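Local coordinates for protein eukaryotic translation initiation factor 2D (Homo sapiens, PDB 5W2F) that delivers tRNA to the P-site of the eukaryotic ribosome independently of GTP, as a whole protein of which this chain is the C-terminal part, with SWIB/MDM2 and SUI1 domains, at residues Asp114-Ala118 against Gly172-Leu178; Lys125-Arg130 against Gln167-Asn173. All blocks are in the same frame, centred on the assembly; numbering follows the deposited sequence. Where two conformers were deposited one is given.

Contact 1 (Asp114-Ala118 against Gly172-Leu178); sequences DITLA and GNQVHHL. With FMT (formic acid), chain C; FMT (formic acid), chain D.
Leu117, Ile115, Val175 and Leu178 form the apolar part of this contact, in which alternate side chains of strand 113-121 meet the start of helix 175-185. The CG atom of Leu117 lies 3.7 Å from CG2 of Val175. With CG1 of Val175 anti to the backbone N (chi1 -179°), that branch lies against CG2 of Ile115 at 4.1 Å, while CG2 of Val175 packs on Leu117 and also touches the same Ile115 methyl. One turn further along the helix, Leu178 offers the root of its side chain, its CB sitting 3.7 Å from CD1 of Ile115. Ile115 therefore straddles the first turn, one methyl on Val175 and the other on Leu178.

A second kind of contact sets methyls against an amide. Both methyls of Leu117, CD1 and CD2, lie by the carboxamide of Asn173, and CD2 of Leu117 comes to 3.5 Å from OD1 of Asn173. The amide nitrogen is also near CD1 of Leu117, and ND2 of Asn173 donates to O1 of a formic acid molecule at 2.9 Å, which Lys125 also binds.

The polar bonds of the loop and helix start lie within the second segment or run to its surroundings. Gln174 is the N-cap residue; its backbone N donates to the side chain of Thr127, and its NE2 bonds to the carbonyl O of Gln171. Farther from the strand, ND1 of His177 gives a nearly straight bond of 2.6 Å to O2 of a second formic acid, which Arg149 also holds. Both formic acids probably come from the crystallisation liquor.

The arrangement is helix-on-sheet packing within the SUI1 domain: helix 175-185 follows the sheet's strand 166-171 and folds back over the face that carries Ile115 and Leu117.

Contact 2 (Lys125-Arg130 against Gln167-Asn173); sequences KVTVVR and QVQIQGN. With FMT (formic acid), chain D.
Thr127 ties strand 124-130 both to strand 166-171 and to the loop that follows it. Its backbone makes the reciprocal bonds of a hydrogen-bonded antiparallel pair with Ile170, and its hydroxyl donates to the carbonyl O of Gly172, with OG1 to O at 2.7 Å. Chi1 of -55° places OG1 beside the backbone N, within reach of that carbonyl. Val129 and Val168 form the next hydrogen-bonded pair, and CD1 of Ile170 crosses to CG2 of Val129 at 4.0 Å.

On the other face, Val128 lies alongside Gln169, while its CG1 comes 3.4 Å from OE1 of Gln167. Gln167 has CG wedged between its backbone N and carbonyl carbon (chi1 62°), then runs extended. Its OE1 is joined to NH2 of Arg130 through a water, the guanidinium and amide planes being perpendicular; that NH2 also bonds to the carbonyl O of Pro160. At the opposite end, Lys125 bends at chi3 and its NZ reaches O2 of the formic acid that Asn173 also holds, at 2.8 Å.

The two strands are central in the sheet, between 113-121 and 154-158, and helix 139-150 covers Val168 and Ile170.

From the N-terminal side, strand 113-121 turns directly into strand 124-130, and the two are bonded neighbours: Thr116 with Val128 and Ala118 with Val126. The chain then passes through helix 139-150 and strand 154-158 before strand 166-171 returns to pair with 124-130, so contact 2 closes a loop of 36 residues. Continuing through Gly172 and Asn173, which belong to both contacts, it enters helix 175-185, and contact 1 closes the wider loop of 53 residues that encloses the first. Contact 2 thus joins strands within the SUI1 sheet, whereas contact 1 sets the following helix on it; Leu117 meeting Thr127 connects the two.

Contact 1 (Asp114-Ala118 against Gly172-Leu178)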
# COMPACT_ATOMS: atom_id res chain seq x y z
N ASP A 114 -1.63 -13.94 0.62
CA ASP A 114 -2.64 -14.98 0.67
C ASP A 114 -1.95 -16.33 0.67
O ASP A 114 -1.17 -16.64 -0.23
CB ASP A 114 -3.61 -14.93 -0.52
CG ASP A 114 -4.27 -13.59 -0.69
OD1 ASP A 114 -4.80 -13.04 0.29
OD2 ASP A 114 -4.22 -13.07 -1.84
N ILE A 115 -2.28 -17.14 1.67
CA ILE A 115 -1.80 -18.51 1.81
C ILE A 115 -3.00 -19.43 1.74
O ILE A 115 -3.90 -19.31 2.57
CB ILE A 115 -1.09 -18.74 3.15
CG1 ILE A 115 0.04 -17.75 3.38
CG2 ILE A 115 -0.60 -20.18 3.25
CD1 ILE A 115 0.34 -17.56 4.83
N THR A 116 -3.03 -20.31 0.75
CA THR A 116 -4.18 -21.12 0.51
C THR A 116 -3.79 -22.59 0.30
O THR A 116 -2.83 -22.88 -0.41
CB THR A 116 -4.87 -20.54 -0.73
OG1 THR A 116 -5.09 -19.12 -0.51
CG2 THR A 116 -6.15 -21.26 -1.01
N LEU A 117 -4.59 -23.48 0.87
CA LEU A 117 -4.48 -24.91 0.62
C LEU A 117 -5.35 -25.23 -0.57
O LEU A 117 -6.46 -24.71 -0.68
CB LEU A 117 -4.94 -25.69 1.85
CG LEU A 117 -3.98 -25.54 3.02
CD1 LEU A 117 -4.63 -26.00 4.32
CD2 LEU A 117 -2.68 -26.29 2.76
N ALA A 118 -4.84 -26.08 -1.45
CA ALA A 118 -5.55 -26.46 -2.66
C ALA A 118 -5.26 -27.90 -2.99
O ALA A 118 -4.35 -28.51 -2.44
CB ALA A 118 -5.14 -25.57 -3.82
N GLY A 172 2.10 -30.39 -0.17
CA GLY A 172 1.59 -30.69 1.14
C GLY A 172 0.98 -29.48 1.84
O GLY A 172 0.79 -28.42 1.24
N ASN A 173 0.67 -29.67 3.12
CA ASN A 173 0.01 -28.68 3.96
C ASN A 173 1.05 -28.01 4.81
O ASN A 173 1.51 -28.56 5.82
CB ASN A 173 -1.06 -29.36 4.79
CG ASN A 173 -1.86 -28.38 5.63
OD1 ASN A 173 -1.41 -27.25 5.89
ND2 ASN A 173 -3.05 -28.81 6.07
N GLN A 174 1.44 -26.80 4.39
CA GLN A 174 2.61 -26.13 4.96
C GLN A 174 2.29 -24.79 5.58
O GLN A 174 3.21 -23.99 5.83
CB GLN A 174 3.69 -25.97 3.89
CG GLN A 174 4.00 -27.26 3.13
CD GLN A 174 4.53 -28.40 3.98
OE1 GLN A 174 4.90 -28.23 5.15
NE2 GLN A 174 4.59 -29.58 3.38
N VAL A 175 1.01 -24.53 5.83
CA VAL A 175 0.57 -23.21 6.28
C VAL A 175 1.31 -22.76 7.56
O VAL A 175 1.73 -21.60 7.67
CB VAL A 175 -0.94 -23.16 6.48
CG1 VAL A 175 -1.40 -21.77 6.93
CG2 VAL A 175 -1.69 -23.60 5.23
N HIS A 176 1.49 -23.69 8.49
CA HIS A 176 2.19 -23.38 9.74
C HIS A 176 3.62 -22.92 9.53
O HIS A 176 4.11 -22.05 10.25
CB HIS A 176 2.12 -24.56 10.71
CG HIS A 176 2.66 -25.84 10.16
ND1 HIS A 176 2.04 -26.53 9.14
CD2 HIS A 176 3.76 -26.57 10.50
CE1 HIS A 176 2.73 -27.63 8.87
NE2 HIS A 176 3.77 -27.68 9.70
N HIS A 177 4.28 -23.44 8.51
CA HIS A 177 5.63 -22.99 8.19
C HIS A 177 5.65 -21.57 7.62
O HIS A 177 6.61 -20.83 7.84
CB HIS A 177 6.31 -23.96 7.22
CG HIS A 177 6.56 -25.31 7.82
ND1 HIS A 177 7.33 -25.51 8.94
CD2 HIS A 177 6.14 -26.54 7.43
CE1 HIS A 177 7.38 -26.80 9.22
NE2 HIS A 177 6.68 -27.45 8.30
N LEU A 178 4.61 -21.21 6.87
CA LEU A 178 4.48 -19.82 6.43
C LEU A 178 4.23 -18.88 7.61
O LEU A 178 4.69 -17.74 7.59
CB LEU A 178 3.37 -19.62 5.40
CG LEU A 178 3.72 -19.89 3.95
CD1 LEU A 178 4.79 -18.91 3.47
CD2 LEU A 178 4.15 -21.33 3.72
C FMT C . 7.79 -23.77 11.76
O1 FMT C . 8.42 -23.36 12.73
O2 FMT C . 8.44 -23.83 10.60
C FMT D . -3.72 -32.83 5.36
O1 FMT D . -3.40 -31.68 5.55
O2 FMT D . -4.93 -33.04 4.88

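Contact 2 (Lys125-Arg130 against Gln167-Asn173)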
# COMPACT_ATOMS: atom_id res chain seq x y z
N LYS A 125 -2.55 -32.41 -1.68
CA LYS A 125 -2.74 -31.06 -1.19
C LYS A 125 -1.46 -30.29 -1.46
O LYS A 125 -0.36 -30.84 -1.42
CB LYS A 125 -3.02 -31.15 0.30
CG LYS A 125 -3.55 -29.92 0.97
CD LYS A 125 -4.09 -30.25 2.37
CE LYS A 125 -5.59 -30.51 2.41
NZ LYS A 125 -6.06 -30.75 3.81
N VAL A 126 -1.64 -29.02 -1.79
CA VAL A 126 -0.55 -28.08 -1.95
C VAL A 126 -0.87 -26.78 -1.24
O VAL A 126 -2.03 -26.48 -0.96
CB VAL A 126 -0.24 -27.78 -3.43
CG1 VAL A 126 0.24 -29.04 -4.12
CG2 VAL A 126 -1.43 -27.13 -4.14
N THR A 127 0.18 -26.03 -0.93
CA THR A 127 0.09 -24.72 -0.29
C THR A 127 0.54 -23.68 -1.30
O THR A 127 1.60 -23.82 -1.91
CB THR A 127 0.97 -24.68 0.96
OG1 THR A 127 0.61 -25.76 1.83
CG2 THR A 127 0.83 -23.39 1.72
N VAL A 128 -0.30 -22.66 -1.51
CA VAL A 128 -0.05 -21.64 -2.52
C VAL A 128 0.03 -20.27 -1.85
O VAL A 128 -0.85 -19.91 -1.07
CB VAL A 128 -1.15 -21.66 -3.59
CG1 VAL A 128 -0.90 -20.59 -4.64
CG2 VAL A 128 -1.31 -23.07 -4.19
N VAL A 129 1.10 -19.53 -2.16
CA VAL A 129 1.41 -18.27 -1.49
C VAL A 129 1.52 -17.15 -2.51
O VAL A 129 2.42 -17.18 -3.36
CB VAL A 129 2.70 -18.37 -0.66
CG1 VAL A 129 2.87 -17.11 0.20
CG2 VAL A 129 2.71 -19.64 0.19
N ARG A 130 0.60 -16.18 -2.41
CA ARG A 130 0.49 -15.05 -3.33
C ARG A 130 0.85 -13.75 -2.61
O ARG A 130 0.59 -13.60 -1.42
CB ARG A 130 -1.00 -14.98 -3.79
CG ARG A 130 -1.37 -13.79 -4.65
CD ARG A 130 -2.85 -13.81 -4.98
NE ARG A 130 -3.18 -14.93 -5.88
CZ ARG A 130 -3.33 -14.86 -7.20
NH1 ARG A 130 -3.23 -13.72 -7.85
NH2 ARG A 130 -3.57 -15.97 -7.87
N GLN A 167 3.80 -16.67 -7.65
CA GLN A 167 3.39 -17.35 -6.43
C GLN A 167 4.33 -18.53 -6.17
O GLN A 167 4.97 -19.07 -7.09
CB GLN A 167 1.95 -17.84 -6.52
CG GLN A 167 1.69 -18.85 -7.63
CD GLN A 167 0.23 -19.20 -7.71
OE1 GLN A 167 -0.62 -18.42 -7.30
NE2 GLN A 167 -0.06 -20.32 -8.29
N VAL A 168 4.42 -18.91 -4.90
CA VAL A 168 5.14 -20.09 -4.49
C VAL A 168 4.14 -21.20 -4.21
O VAL A 168 3.15 -20.98 -3.52
CB VAL A 168 5.97 -19.81 -3.23
CG1 VAL A 168 6.67 -21.06 -2.72
CG2 VAL A 168 6.97 -18.69 -3.50
N GLN A 169 4.42 -22.38 -4.73
CA GLN A 169 3.67 -23.58 -4.39
C GLN A 169 4.57 -24.52 -3.63
O GLN A 169 5.72 -24.76 -4.04
CB GLN A 169 3.14 -24.22 -5.64
CG GLN A 169 2.06 -23.40 -6.29
CD GLN A 169 1.35 -24.15 -7.41
OE1 GLN A 169 1.98 -24.96 -8.11
NE2 GLN A 169 0.06 -23.88 -7.59
N ILE A 170 4.05 -25.09 -2.55
CA ILE A 170 4.77 -26.09 -1.79
C ILE A 170 3.91 -27.35 -1.70
O ILE A 170 2.73 -27.26 -1.40
CB ILE A 170 5.12 -25.62 -0.36
CG1 ILE A 170 5.65 -24.18 -0.34
CG2 ILE A 170 6.11 -26.61 0.28
CD1 ILE A 170 4.56 -23.14 -0.04
N GLN A 171 4.50 -28.51 -1.98
CA GLN A 171 3.75 -29.76 -1.83
C GLN A 171 3.34 -29.94 -0.37
O GLN A 171 4.10 -29.64 0.56
CB GLN A 171 4.60 -30.93 -2.30
CG GLN A 171 4.82 -30.98 -3.79
CD GLN A 171 3.53 -31.11 -4.60
OE1 GLN A 171 3.33 -30.40 -5.59
NE2 GLN A 171 2.67 -32.03 -4.19
N GLY A 172 2.10 -30.39 -0.17
CA GLY A 172 1.59 -30.69 1.14
C GLY A 172 0.98 -29.48 1.84
O GLY A 172 0.79 -28.42 1.24
N ASN A 173 0.67 -29.67 3.12
CA ASN A 173 0.01 -28.68 3.96
C ASN A 173 1.05 -28.01 4.81
O ASN A 173 1.51 -28.56 5.82
CB ASN A 173 -1.06 -29.36 4.79
CG ASN A 173 -1.86 -28.38 5.63
OD1 ASN A 173 -1.41 -27.25 5.89
ND2 ASN A 173 -3.05 -28.81 6.07
C FMT D . -3.72 -32.83 5.36
O1 FMT D . -3.40 -31.68 5.55
O2 FMT D . -4.93 -33.04 4.88
O HOH W 1 -3.23 -18.83 -6.95